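Local coordinates for protein oxidized polyvinyl alcohol hydrolase (Pseudomonas sp. VM15C, PDB 3WWC) that hydrolyses beta-diketones such as 4,6-nonanedione and mediates hydrolysis of oxidized polyvinyl alcohol, the second step in degradation of the polymer, at residues E131-N144 with I230-A242. The protein carries 1 engineered substitution. Numbering follows the deposited sequence.
Sequences EGRAADPSGEHWKN and IHQGRVGPYPLPA
Lys143 O is approached by two neighbouring groups of the 230-242 loop: Tyr238 N reaches it on a lone pair in the carbonyl plane, with N and O 2.9 Å apart, and the CA-H of Pro237 makes a weaker contact beside it. Asn144 ties the next link, its ND2 giving a hydrogen bond of 2.9 Å to Tyr238 O, while its OD1 reaches Pro239 O only through a water that donates to both. The aliphatic part of Lys143, extended beyond CG, runs alongside Tyr238, its CG 4.0 Å from Tyr238 CB, and its NZ forms a salt bridge with Glu140.

The other half rests on a reciprocal pair of arginines. Arg133 N donates to Arg234 O at 3.0 Å, and Arg234 NH1 returns a bond of 2.9 Å to Arg133 O; a bend at chi3 (-75°) turns its guanidinium back to that carbonyl. The two guanidinium planes stand 85° apart. That of Arg133 has Arg234 CG over the centre of one face and Lys143 CE toward the rim of the other, and its NE donates in plane to a water 2.8 Å away that also bonds Gly233 O and Gly236 O. Gly132 CA makes a CA-H...O contact of 3.3 Å with Arg234 O, where a side chain would crowd that same oxygen.

Arg133 also binds Gly211, Arg234 NH1 also bonds Asn125 OD1, and neighbouring Glu131 bonds Tyr205 and Ser178 beside the pocket that holds butanoic acid. Backbone bonds at two places, plus one guanidinium bond and bridging water, thus join the segments, the arginines' like charges probably eased by surrounding oxygens.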
ATOM      1  N   GLU A 131      -0.659   9.043   4.564  1.00  8.37           N
ATOM      2  CA  GLU A 131       0.410   8.135   4.234  1.00  8.51           C
ATOM      3  C   GLU A 131       1.842   8.594   4.423  1.00  9.20           C
ATOM      4  O   GLU A 131       2.763   7.814   4.160  1.00  9.49           O
ATOM      5  CB  GLU A 131       0.210   7.570   2.784  1.00  9.58           C
ATOM      6  CG  GLU A 131      -0.280   8.518   1.607  1.00  8.41           C
ATOM      7  CD  GLU A 131       0.800   9.339   0.919  1.00  9.61           C
ATOM      8  OE1 GLU A 131       1.627   9.988   1.604  1.00  9.48           O
ATOM      9  OE2 GLU A 131       0.797   9.376  -0.342  1.00 10.84           O
ATOM     10  N   GLY A 132       2.048   9.811   4.915  1.00  8.77           N
ATOM     11  CA  GLY A 132       3.424  10.237   5.137  1.00  8.53           C
ATOM     12  C   GLY A 132       3.407  11.594   5.836  1.00  8.23           C
ATOM     13  O   GLY A 132       2.560  12.432   5.529  1.00  9.87           O
ATOM     14  N   ARG A 133       4.363  11.817   6.714  1.00  9.88           N
ATOM     15  CA  ARG A 133       4.409  13.116   7.396  1.00  8.87           C
ATOM     16  C   ARG A 133       4.915  14.174   6.445  1.00 10.86           C
ATOM     17  O   ARG A 133       5.725  13.894   5.563  1.00 11.55           O
ATOM     18  CB  ARG A 133       5.298  13.004   8.646  1.00 10.95           C
ATOM     19  CG  ARG A 133       6.781  12.747   8.353  1.00  8.54           C
ATOM     20  CD  ARG A 133       7.528  12.624   9.672  1.00  9.73           C
ATOM     21  NE  ARG A 133       8.879  12.099   9.568  1.00 12.36           N
ATOM     22  CZ  ARG A 133       9.970  12.867   9.569  1.00 12.19           C
ATOM     23  NH1 ARG A 133       9.841  14.191   9.646  1.00 13.18           N
ATOM     24  NH2 ARG A 133      11.179  12.307   9.552  1.00 11.09           N
ATOM     25  N   ALA A 134       4.393  15.384   6.603  1.00  9.82           N
ATOM     26  CA  ALA A 134       4.793  16.505   5.786  1.00 12.42           C
ATOM     27  C   ALA A 134       6.247  16.871   6.072  1.00 13.56           C
ATOM     28  O   ALA A 134       6.788  16.510   7.098  1.00 12.92           O
ATOM     29  CB  ALA A 134       3.884  17.697   6.099  1.00 11.94           C
ATOM     30  N   ALA A 135       6.859  17.611   5.144  1.00 14.78           N
ATOM     31  CA  ALA A 135       8.264  18.013   5.253  1.00 16.10           C
ATOM     32  C   ALA A 135       8.512  19.120   6.250  1.00 17.13           C
ATOM     33  O   ALA A 135       9.639  19.288   6.703  1.00 19.45           O
ATOM     34  CB  ALA A 135       8.748  18.443   3.917  1.00 18.87           C
ATOM     35  N   ASP A 136       7.473  19.864   6.606  1.00 15.56           N
ATOM     36  CA  ASP A 136       7.658  20.957   7.581  1.00 15.94           C
ATOM     37  C   ASP A 136       7.357  20.456   8.986  1.00 15.46           C
ATOM     38  O   ASP A 136       6.813  19.363   9.177  1.00 15.59           O
ATOM     39  CB  ASP A 136       6.726  22.093   7.203  1.00 15.14           C
ATOM     40  CG  ASP A 136       5.287  21.692   7.272  1.00 16.80           C
ATOM     41  OD1 ASP A 136       4.696  21.869   8.347  1.00 17.94           O
ATOM     42  OD2 ASP A 136       4.754  21.198   6.255  1.00 19.32           O
ATOM     43  N   PRO A 137       7.606  21.272  10.012  1.00 14.22           N
ATOM     44  CA  PRO A 137       7.358  20.850  11.380  1.00 14.36           C
ATOM     45  C   PRO A 137       5.975  20.391  11.772  1.00 13.10           C
ATOM     46  O   PRO A 137       5.846  19.732  12.784  1.00 14.73           O
ATOM     47  CB  PRO A 137       7.844  22.049  12.211  1.00 14.22           C
ATOM     48  CG  PRO A 137       8.945  22.573  11.348  1.00 15.27           C
ATOM     49  CD  PRO A 137       8.354  22.541   9.965  1.00 15.48           C
ATOM     50  N   SER A 138       4.949  20.724  11.001  1.00 14.42           N
ATOM     51  CA  SER A 138       3.626  20.246  11.375  1.00 13.22           C
ATOM     52  C   SER A 138       3.574  18.738  11.235  1.00 12.81           C
ATOM     53  O   SER A 138       2.661  18.097  11.771  1.00 13.57           O
ATOM     54  CB  SER A 138       2.545  20.888  10.512  1.00 13.73           C
ATOM     55  OG  SER A 138       2.641  20.532   9.138  1.00 15.64           O
ATOM     56  N   GLY A 139       4.535  18.148  10.535  1.00 13.13           N
ATOM     57  CA  GLY A 139       4.526  16.675  10.409  1.00 13.75           C
ATOM     58  C   GLY A 139       5.136  15.921  11.577  1.00 14.71           C
ATOM     59  O   GLY A 139       5.071  14.703  11.662  1.00 14.12           O
ATOM     60  N   GLU A 140       5.745  16.662  12.509  1.00 14.93           N
ATOM     61  CA  GLU A 140       6.434  16.031  13.611  1.00 16.04           C
ATOM     62  C   GLU A 140       5.636  14.990  14.349  1.00 15.80           C
ATOM     63  O   GLU A 140       6.161  13.897  14.675  1.00 13.18           O
ATOM     64  CB  GLU A 140       6.885  17.136  14.580  1.00 19.42           C
ATOM     65  CG  GLU A 140       7.644  16.662  15.815  1.00 24.43           C
ATOM     66  CD  GLU A 140       9.063  16.211  15.513  1.00 26.95           C
ATOM     67  OE1 GLU A 140       9.594  16.431  14.387  1.00 28.38           O
ATOM     68  OE2 GLU A 140       9.646  15.612  16.452  1.00 31.31           O
ATOM     69  N   HIS A 141       4.379  15.303  14.625  1.00 15.30           N
ATOM     70  CA  HIS A 141       3.569  14.380  15.407  1.00 17.24           C
ATOM     71  C   HIS A 141       3.395  13.017  14.750  1.00 15.83           C
ATOM     72  O   HIS A 141       3.273  12.008  15.418  1.00 16.74           O
ATOM     73  CB  HIS A 141       2.169  14.945  15.690  1.00 20.17           C
ATOM     74  CG  HIS A 141       1.302  13.966  16.415  1.00 24.19           C
ATOM     75  ND1 HIS A 141       1.717  13.345  17.580  1.00 26.61           N
ATOM     76  CD2 HIS A 141       0.097  13.430  16.111  1.00 26.56           C
ATOM     77  CE1 HIS A 141       0.810  12.462  17.957  1.00 27.30           C
ATOM     78  NE2 HIS A 141      -0.183  12.491  17.084  1.00 25.82           N
ATOM     79  N   TRP A 142       3.385  13.004  13.426  1.00 12.24           N
ATOM     80  CA  TRP A 142       3.185  11.751  12.722  1.00 11.45           C
ATOM     81  C   TRP A 142       4.424  10.906  12.670  1.00 12.49           C
ATOM     82  O   TRP A 142       4.411   9.825  12.085  1.00 12.14           O
ATOM     83  CB  TRP A 142       2.607  12.040  11.323  1.00  9.72           C
ATOM     84  CG  TRP A 142       1.344  12.885  11.440  1.00 10.32           C
ATOM     85  CD1 TRP A 142       1.132  14.108  10.859  1.00  9.47           C
ATOM     86  CD2 TRP A 142       0.116  12.564  12.150  1.00 10.35           C
ATOM     87  NE1 TRP A 142      -0.142  14.568  11.141  1.00 11.02           N
ATOM     88  CE2 TRP A 142      -0.782  13.638  11.932  1.00 10.08           C
ATOM     89  CE3 TRP A 142      -0.307  11.463  12.914  1.00 11.97           C
ATOM     90  CZ2 TRP A 142      -2.096  13.648  12.462  1.00 10.79           C
ATOM     91  CZ3 TRP A 142      -1.599  11.460  13.426  1.00 11.49           C
ATOM     92  CH2 TRP A 142      -2.487  12.562  13.197  1.00 11.28           C
ATOM     93  N   LYS A 143       5.516  11.364  13.286  1.00 12.30           N
ATOM     94  CA  LYS A 143       6.708  10.524  13.360  1.00 12.47           C
ATOM     95  C   LYS A 143       6.409   9.261  14.148  1.00 13.47           C
ATOM     96  O   LYS A 143       7.023   8.247  13.908  1.00 16.48           O
ATOM     97  CB  LYS A 143       7.877  11.227  14.063  1.00 11.17           C
ATOM     98  CG  LYS A 143       8.527  12.200  13.202  1.00 12.93           C
ATOM     99  CD  LYS A 143       9.640  12.914  14.002  1.00 15.78           C
ATOM    100  CE  LYS A 143      10.531  13.689  13.082  1.00 17.22           C
ATOM    101  NZ  LYS A 143      11.626  14.262  13.937  1.00 21.03           N
ATOM    102  N   ASN A 144       5.477   9.280  15.096  1.00 14.47           N
ATOM    103  CA  ASN A 144       5.271   8.008  15.758  1.00 17.14           C
ATOM    104  C   ASN A 144       3.810   7.735  16.091  1.00 17.03           C
ATOM    105  O   ASN A 144       3.491   7.078  17.080  1.00 19.33           O
ATOM    106  CB  ASN A 144       6.209   7.850  16.989  1.00 21.02           C
ATOM    107  CG  ASN A 144       7.695   7.473  16.590  1.00 24.70           C
ATOM    108  OD1 ASN A 144       8.001   6.326  16.241  1.00 24.58           O
ATOM    109  ND2 ASN A 144       8.599   8.467  16.647  1.00 24.79           N
ATOM    110  N   ILE A 230      19.682   0.821   4.185  1.00 13.66           N
ATOM    111  CA  ILE A 230      18.359   1.083   4.711  1.00 13.38           C
ATOM    112  C   ILE A 230      18.245   2.588   4.919  1.00 12.65           C
ATOM    113  O   ILE A 230      19.014   3.208   5.653  1.00 15.04           O
ATOM    114  CB  ILE A 230      18.123   0.311   6.000  1.00 14.73           C
ATOM    115  CG1 ILE A 230      18.000  -1.188   5.662  1.00 19.37           C
ATOM    116  CG2 ILE A 230      16.791   0.741   6.655  1.00 16.10           C
ATOM    117  CD1 ILE A 230      18.107  -2.093   6.915  1.00 21.62           C
ATOM    118  N   HIS A 231      17.280   3.190   4.242  1.00 11.20           N
ATOM    119  CA  HIS A 231      17.014   4.628   4.329  1.00  9.94           C
ATOM    120  C   HIS A 231      15.760   4.889   5.141  1.00  9.75           C
ATOM    121  O   HIS A 231      14.740   4.192   5.016  1.00  9.49           O
ATOM    122  CB  HIS A 231      16.739   5.230   2.951  1.00 11.16           C
ATOM    123  CG  HIS A 231      17.930   5.232   2.055  1.00 11.98           C
ATOM    124  ND1 HIS A 231      18.794   6.312   1.982  1.00 14.01           N
ATOM    125  CD2 HIS A 231      18.441   4.267   1.255  1.00 13.83           C
ATOM    126  CE1 HIS A 231      19.793   5.996   1.173  1.00 14.62           C
ATOM    127  NE2 HIS A 231      19.602   4.774   0.719  1.00 13.71           N
ATOM    128  N   GLN A 232      15.863   5.856   6.034  1.00  9.67           N
ATOM    129  CA  GLN A 232      14.699   6.308   6.806  1.00 10.24           C
ATOM    130  C   GLN A 232      13.753   6.992   5.830  1.00  9.64           C
ATOM    131  O   GLN A 232      14.131   7.345   4.721  1.00 10.02           O
ATOM    132  CB  GLN A 232      15.148   7.329   7.854  1.00 10.70           C
ATOM    133  CG  GLN A 232      16.171   6.748   8.836  1.00 10.83           C
ATOM    134  CD  GLN A 232      15.577   5.650   9.674  1.00 12.27           C
ATOM    135  OE1 GLN A 232      14.461   5.782  10.177  1.00 12.88           O
ATOM    136  NE2 GLN A 232      16.294   4.553   9.812  1.00 12.91           N
ATOM    137  N   GLY A 233      12.491   7.166   6.220  1.00  8.68           N
ATOM    138  CA  GLY A 233      11.566   7.894   5.345  1.00  8.67           C
ATOM    139  C   GLY A 233      10.327   8.405   6.071  1.00  8.03           C
ATOM    140  O   GLY A 233       9.884   7.814   7.061  1.00  9.18           O
ATOM    141  N   ARG A 234       9.737   9.465   5.507  1.00  8.93           N
ATOM    142  CA  ARG A 234       8.549  10.086   6.067  1.00  9.12           C
ATOM    143  C   ARG A 234       7.339   9.188   5.951  1.00  9.60           C
ATOM    144  O   ARG A 234       6.314   9.495   6.560  1.00  9.21           O
ATOM    145  CB  ARG A 234       8.285  11.445   5.384  1.00  9.89           C
ATOM    146  CG  ARG A 234       9.413  12.439   5.672  1.00  9.12           C
ATOM    147  CD  ARG A 234       9.109  13.822   5.149  1.00  9.74           C
ATOM    148  NE  ARG A 234       9.271  13.866   3.694  1.00 10.60           N
ATOM    149  CZ  ARG A 234       8.385  14.299   2.802  1.00 11.24           C
ATOM    150  NH1 ARG A 234       7.185  14.728   3.153  1.00 11.00           N
ATOM    151  NH2 ARG A 234       8.732  14.349   1.511  1.00 12.88           N
ATOM    152  N   VAL A 235       7.402   8.105   5.154  1.00  9.04           N
ATOM    153  CA  VAL A 235       6.257   7.181   5.053  1.00  8.63           C
ATOM    154  C   VAL A 235       6.045   6.431   6.365  1.00  9.38           C
ATOM    155  O   VAL A 235       4.911   6.020   6.680  1.00  9.25           O
ATOM    156  CB  VAL A 235       6.506   6.149   3.900  1.00  8.57           C
ATOM    157  CG1 VAL A 235       7.643   5.153   4.269  1.00  9.31           C
ATOM    158  CG2 VAL A 235       5.220   5.363   3.601  1.00  8.43           C
ATOM    159  N   GLY A 236       7.096   6.294   7.177  1.00  9.47           N
ATOM    160  CA  GLY A 236       6.958   5.449   8.365  1.00  9.83           C
ATOM    161  C   GLY A 236       7.298   6.121   9.666  1.00 10.35           C
ATOM    162  O   GLY A 236       7.348   7.328   9.752  1.00 11.54           O
ATOM    163  N   PRO A 237       7.425   5.322  10.701  1.00 11.27           N
ATOM    164  CA  PRO A 237       7.784   5.837  12.021  1.00 12.88           C
ATOM    165  C   PRO A 237       9.197   6.420  11.854  1.00 13.81           C
ATOM    166  O   PRO A 237       9.924   6.033  10.939  1.00 13.15           O
ATOM    167  CB  PRO A 237       7.866   4.541  12.862  1.00 12.59           C
ATOM    168  CG  PRO A 237       7.021   3.567  12.155  1.00 14.21           C
ATOM    169  CD  PRO A 237       7.234   3.851  10.706  1.00 12.17           C
ATOM    170  N   TYR A 238       9.570   7.361  12.714  1.00 13.99           N
ATOM    171  CA  TYR A 238      10.971   7.820  12.776  1.00 12.69           C
ATOM    172  C   TYR A 238      11.563   7.564  14.195  1.00 12.85           C
ATOM    173  O   TYR A 238      11.024   8.049  15.193  1.00 15.40           O
ATOM    174  CB  TYR A 238      11.156   9.305  12.507  1.00 13.85           C
ATOM    175  CG  TYR A 238      12.625   9.624  12.665  1.00 15.63           C
ATOM    176  CD1 TYR A 238      13.554   9.178  11.732  1.00 15.00           C
ATOM    177  CD2 TYR A 238      13.094  10.220  13.844  1.00 16.90           C
ATOM    178  CE1 TYR A 238      14.926   9.292  11.968  1.00 15.67           C
ATOM    179  CE2 TYR A 238      14.451  10.341  14.084  1.00 17.54           C
ATOM    180  CZ  TYR A 238      15.359   9.875  13.141  1.00 17.46           C
ATOM    181  OH  TYR A 238      16.715  10.009  13.349  1.00 18.19           O
ATOM    182  N   PRO A 239      12.592   6.725  14.299  1.00 12.59           N
ATOM    183  CA  PRO A 239      13.249   5.965  13.221  1.00 13.30           C
ATOM    184  C   PRO A 239      12.351   4.798  12.839  1.00 14.02           C
ATOM    185  O   PRO A 239      11.379   4.493  13.549  1.00 14.71           O
ATOM    186  CB  PRO A 239      14.551   5.465  13.861  1.00 14.16           C
ATOM    187  CG  PRO A 239      14.215   5.411  15.317  1.00 16.98           C
ATOM    188  CD  PRO A 239      13.317   6.558  15.582  1.00 13.92           C
ATOM    189  N   LEU A 240      12.678   4.142  11.726  1.00 13.50           N
ATOM    190  CA  LEU A 240      11.916   2.972  11.276  1.00 13.52           C
ATOM    191  C   LEU A 240      12.098   1.926  12.365  1.00 14.11           C
ATOM    192  O   LEU A 240      13.118   1.906  13.076  1.00 16.34           O
ATOM    193  CB  LEU A 240      12.492   2.440   9.956  1.00 11.43           C
ATOM    194  CG  LEU A 240      12.302   3.388   8.774  1.00 11.32           C
ATOM    195  CD1 LEU A 240      13.054   2.782   7.575  1.00 10.64           C
ATOM    196  CD2 LEU A 240      10.835   3.539   8.433  1.00 11.82           C
ATOM    197  N   PRO A 241      11.123   1.034  12.511  1.00 14.57           N
ATOM    198  CA  PRO A 241      11.231  -0.001  13.549  1.00 15.56           C
ATOM    199  C   PRO A 241      12.418  -0.934  13.390  1.00 15.31           C
ATOM    200  O   PRO A 241      12.794  -1.290  12.281  1.00 15.57           O
ATOM    201  CB  PRO A 241       9.892  -0.717  13.481  1.00 16.64           C
ATOM    202  CG  PRO A 241       9.280  -0.347  12.162  1.00 16.49           C
ATOM    203  CD  PRO A 241       9.867   0.962  11.737  1.00 16.06           C
ATOM    204  N   ALA A 242      13.025  -1.345  14.511  1.00 15.49           N
ATOM    205  CA  ALA A 242      14.170  -2.252  14.435  1.00 16.33           C
ATOM    206  C   ALA A 242      13.690  -3.626  14.010  1.00 15.96           C
ATOM    207  O   ALA A 242      14.421  -4.383  13.331  1.00 16.26           O
ATOM    208  CB  ALA A 242      14.852  -2.345  15.810  1.00 16.49           C
TER
HETATM  209  O   HOH W   1       9.327   9.297   9.485  1.00 10.54           O
HETATM  210  O   HOH W   2       5.651   9.602   9.551  1.00 12.16           O
HETATM  211  O   HOH W   3      10.258   4.660  16.050  1.00 24.15           O